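Side-chain contacts in endoglucanase (Clostridium thermocellum, PDB 2YIK), which probably hydrolyses internal beta-1,4-glucosidic bonds of cellulose as a glycosyl hydrolase family 9 endoglucanase: residues T378-P381 with G382-F386; G478-A481 with S482-V486. All blocks are in the same frame, centred on the assembly; numbering follows the deposited sequence.

Overall arrangement
Going from the N terminus, helix 363-373 runs out into a loop in which interaction 1 folds 378-381 back on 382-386 through a type I turn, before helix 392-408 begins. Nearly a hundred residues later, between helices 453-456 and 499-516, interaction 2 makes a second tight turn, 478-481 on 482-486. The two closures are in series, neither enclosing nor crossing the other, yet their centres lie about 10 Å apart. Asp483 joins them: its OD1 is 2.7 Å from Thr380 OG1, and its OD2 is equally far from Gly382 N, both probable hydrogen bonds. Tyr427 of helix 416-428 also binds Asp483 OD1, bringing that helix into the junction.

Interaction 1: T378-P381 with G382-F386; sequences TVTP and GGYVF
Backbone hydrogen bonds join Thr378 to Phe386 and Thr380 to Tyr384, flanking the single, non-hydrogen-bonded antiparallel bridge of Val379 with Val385. Phe386 N donates to Thr378 O at 2.8 Å, and Thr380 N donates to Tyr384 O. At the tip, Gly383 N reaches Thr380 O and closes a type I beta turn from Thr380 to Gly383. The unit is therefore a 3:5 hairpin, a type I turn with a G1 bulge at Gly383, whose positive phi (95°) suits a residue without a side chain.

One further bond comes from a side chain: Tyr384 N donates to Thr380 OG1 (3.0 Å, 159° at the hydrogen). With chi1 at 68°, this hydroxyl sits between its own backbone N and carbonyl carbon, facing the returning chain; Asp483 OD1 is a second partner.

Apolar contacts are lighter. Thr380 CG2 approaches the Tyr384 ring at its edge, 4.1 Å from Tyr384 CD2. The Thr380 and Phe386 side chains cross at about a right angle. Val379 CG2 covers Gly383 CA at 3.7 Å. Both rings lead away from the hairpin, Tyr384 to stack on Tyr427.

Thr380 N, O and OG1 each bond to the returning chain, fixing both backbone and hydroxyl in the turn.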
loop_
_atom_site.group_PDB
_atom_site.type_symbol
_atom_site.label_atom_id
_atom_site.label_comp_id
_atom_site.label_asym_id
_atom_site.label_seq_id
_atom_site.Cartn_x
_atom_site.Cartn_y
_atom_site.Cartn_z
ATOM N N THR A 378 -3.784 -21.939 8.679
ATOM C CA THR A 378 -2.887 -22.443 9.711
ATOM C C THR A 378 -2.675 -21.500 10.892
ATOM O O THR A 378 -2.376 -20.321 10.705
ATOM C CB THR A 378 -1.491 -22.739 9.111
ATOM O OG1 THR A 378 -1.564 -23.878 8.247
ATOM C CG2 THR A 378 -0.488 -23.028 10.205
ATOM N N VAL A 379 -2.845 -21.999 12.109
ATOM C CA VAL A 379 -2.567 -21.146 13.256
ATOM C C VAL A 379 -1.476 -21.822 14.086
ATOM O O VAL A 379 -1.489 -23.036 14.290
ATOM C CB VAL A 379 -3.847 -20.805 14.093
ATOM C CG1 VAL A 379 -5.049 -21.553 13.548
ATOM C CG2 VAL A 379 -3.609 -21.062 15.569
ATOM N N THR A 380 -0.503 -21.019 14.505
ATOM C CA THR A 380 0.632 -21.497 15.282
ATOM C C THR A 380 0.224 -22.015 16.659
ATOM O O THR A 380 -0.881 -21.748 17.132
ATOM C CB THR A 380 1.654 -20.372 15.513
ATOM O OG1 THR A 380 1.074 -19.390 16.378
ATOM C CG2 THR A 380 2.045 -19.719 14.203
ATOM N N PRO A 381 1.119 -22.773 17.318
ATOM C CA PRO A 381 0.793 -23.290 18.652
ATOM C C PRO A 381 0.432 -22.093 19.526
ATOM O O PRO A 381 -0.421 -22.171 20.405
ATOM C CB PRO A 381 2.099 -23.955 19.088
ATOM C CG PRO A 381 2.641 -24.480 17.790
ATOM C CD PRO A 381 2.415 -23.304 16.848
ATOM N N GLY A 382 1.082 -20.968 19.244
ATOM C CA GLY A 382 0.838 -19.751 19.996
ATOM C C GLY A 382 -0.478 -19.045 19.705
ATOM O O GLY A 382 -0.815 -18.087 20.392
ATOM N N GLY A 383 -1.218 -19.489 18.691
ATOM C CA GLY A 383 -2.500 -18.867 18.382
ATOM C C GLY A 383 -2.497 -17.783 17.314
ATOM O O GLY A 383 -3.462 -17.032 17.174
ATOM N N TYR A 384 -1.424 -17.726 16.536
ATOM C CA TYR A 384 -1.254 -16.726 15.486
ATOM C C TYR A 384 -1.606 -17.300 14.114
ATOM O O TYR A 384 -1.069 -18.337 13.733
ATOM C CB TYR A 384 0.204 -16.267 15.522
ATOM C CG TYR A 384 0.669 -15.349 14.417
ATOM C CD1 TYR A 384 0.105 -14.084 14.243
ATOM C CD2 TYR A 384 1.738 -15.715 13.596
ATOM C CE1 TYR A 384 0.608 -13.200 13.283
ATOM C CE2 TYR A 384 2.247 -14.841 12.636
ATOM C CZ TYR A 384 1.676 -13.584 12.487
ATOM O OH TYR A 384 2.189 -12.710 11.556
ATOM N N VAL A 385 -2.496 -16.640 13.373
ATOM C CA VAL A 385 -2.869 -17.142 12.046
ATOM C C VAL A 385 -1.750 -16.791 11.064
ATOM O O VAL A 385 -1.484 -15.630 10.758
ATOM C CB VAL A 385 -4.243 -16.604 11.586
ATOM C CG1 VAL A 385 -4.655 -17.282 10.291
ATOM C CG2 VAL A 385 -5.298 -16.890 12.669
ATOM N N PHE A 386 -1.116 -17.851 10.579
ATOM C CA PHE A 386 0.064 -17.825 9.716
ATOM C C PHE A 386 -0.178 -18.366 8.292
ATOM O O PHE A 386 -0.403 -19.562 8.128
ATOM C CB PHE A 386 1.094 -18.685 10.465
ATOM C CG PHE A 386 2.460 -18.730 9.864
ATOM C CD1 PHE A 386 2.786 -19.705 8.928
ATOM C CD2 PHE A 386 3.457 -17.870 10.315
ATOM C CE1 PHE A 386 4.089 -19.837 8.455
ATOM C CE2 PHE A 386 4.765 -17.988 9.855
ATOM C CZ PHE A 386 5.084 -18.976 8.921
HETATM O O HOH W 1 -0.675 -21.741 5.806
#

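Interaction 2: G478-A481 with S482-V486; sequences GPDA and SDQHV
The backbone amide of Ser482 donates to the Asp480 side chain, Ser482 N to Asp480 OD1 at 2.8 Å, from above the carboxylate plane. Next, Asp483 N binds Asp480 O at 3.1 Å, closing a type I beta turn from Asp480 to Asp483, while the carboxylate of Asp483 bonds to Tyr427, Thr380 and Gly382. Gln484 N then takes Asp480 OD1 as well (2.8 Å, 152° at the hydrogen), from the opposite face to Ser482 N, so a single carboxylate oxygen is held by two amides. The bond from Ser482 N makes Asp480 the first residue of an Asx turn overlapping the beta turn, and a chi1 of 57° helps bring OD1 over it. Gln484 O accepts from Asp480 N at 2.8 Å; with Asp483 left-handed (phi 59°), this is the type I turn plus G1-type bulge of interaction 1, here with aspartate in the bulge position. Gln484 CB lies 3.5 Å from Asp480 OD2, the two side chains running side by side. At His485 the ring presents its edge to Gly478 O, with a weak bond from His485 ND1 at 3.4 Å. Tyr438 meets this ring edge-to-face, and His451, the predicted active-site residue, lies about 9 Å away, side chain to side chain.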
loop_
_atom_site.group_PDB
_atom_site.type_symbol
_atom_site.label_atom_id
_atom_site.label_comp_id
_atom_site.label_asym_id
_atom_site.label_seq_id
_atom_site.Cartn_x
_atom_site.Cartn_y
_atom_site.Cartn_z
ATOM N N GLY A 478 7.565 -10.928 11.207
ATOM C CA GLY A 478 6.833 -11.684 12.203
ATOM C C GLY A 478 7.492 -12.986 12.596
ATOM O O GLY A 478 8.588 -13.299 12.125
ATOM N N PRO A 479 6.835 -13.776 13.460
ATOM C CA PRO A 479 7.373 -15.059 13.918
ATOM C C PRO A 479 7.222 -16.149 12.863
ATOM O O PRO A 479 6.525 -15.959 11.862
ATOM C CB PRO A 479 6.553 -15.338 15.173
ATOM C CG PRO A 479 5.194 -14.779 14.800
ATOM C CD PRO A 479 5.547 -13.469 14.119
ATOM N N ASP A 480 7.887 -17.283 13.070
ATOM C CA ASP A 480 7.763 -18.381 12.120
ATOM C C ASP A 480 6.576 -19.248 12.528
ATOM O O ASP A 480 5.814 -18.873 13.415
ATOM C CB ASP A 480 9.055 -19.215 12.033
ATOM C CG ASP A 480 9.503 -19.783 13.371
ATOM O OD1 ASP A 480 8.658 -20.064 14.251
ATOM O OD2 ASP A 480 10.722 -19.979 13.531
ATOM N N ALA A 481 6.407 -20.394 11.878
ATOM C CA ALA A 481 5.280 -21.275 12.169
ATOM C C ALA A 481 5.278 -21.835 13.581
ATOM O O ALA A 481 4.257 -22.348 14.052
ATOM C CB ALA A 481 5.247 -22.418 11.161
ATOM N N SER A 482 6.410 -21.732 14.262
ATOM C CA SER A 482 6.534 -22.266 15.628
ATOM C C SER A 482 6.665 -21.138 16.661
ATOM O O SER A 482 7.208 -21.347 17.756
ATOM C CB SER A 482 7.769 -23.194 15.694
ATOM O OG SER A 482 7.532 -24.457 15.047
ATOM N N ASP A 483 6.129 -19.958 16.307
ATOM C CA ASP A 483 6.195 -18.753 17.155
ATOM C C ASP A 483 7.637 -18.356 17.465
ATOM O O ASP A 483 7.887 -17.556 18.381
ATOM C CB ASP A 483 5.429 -18.969 18.483
ATOM C CG ASP A 483 3.947 -19.331 18.269
ATOM O OD1 ASP A 483 3.105 -18.447 17.956
ATOM O OD2 ASP A 483 3.632 -20.539 18.382
ATOM N N GLN A 484 8.614 -18.846 16.717
ATOM C CA GLN A 484 9.948 -18.360 17.057
ATOM C C GLN A 484 10.358 -17.180 16.154
ATOM O O GLN A 484 9.777 -16.940 15.089
ATOM C CB GLN A 484 11.006 -19.456 16.946
ATOM C CG GLN A 484 10.768 -20.694 17.826
ATOM C CD GLN A 484 10.879 -20.394 19.312
ATOM O OE1 GLN A 484 11.925 -20.616 19.940
ATOM N NE2 GLN A 484 9.786 -19.907 19.890
ATOM N N HIS A 485 11.359 -16.431 16.615
ATOM C CA HIS A 485 11.820 -15.243 15.910
ATOM C C HIS A 485 13.267 -14.860 16.252
ATOM O O HIS A 485 13.670 -14.905 17.416
ATOM C CB HIS A 485 10.898 -14.070 16.291
ATOM C CG HIS A 485 11.309 -12.746 15.711
ATOM N ND1 HIS A 485 10.930 -12.336 14.453
ATOM C CD2 HIS A 485 12.038 -11.730 16.238
ATOM C CE1 HIS A 485 11.406 -11.120 14.224
ATOM N NE2 HIS A 485 12.081 -10.733 15.291
ATOM N N VAL A 486 14.046 -14.476 15.241
ATOM C CA VAL A 486 15.426 -14.050 15.473
ATOM C C VAL A 486 15.514 -12.549 15.233
ATOM O O VAL A 486 15.379 -12.076 14.106
ATOM C CB VAL A 486 16.423 -14.775 14.546
ATOM C CG1 VAL A 486 17.814 -14.125 14.671
ATOM C CG2 VAL A 486 16.489 -16.260 14.927
#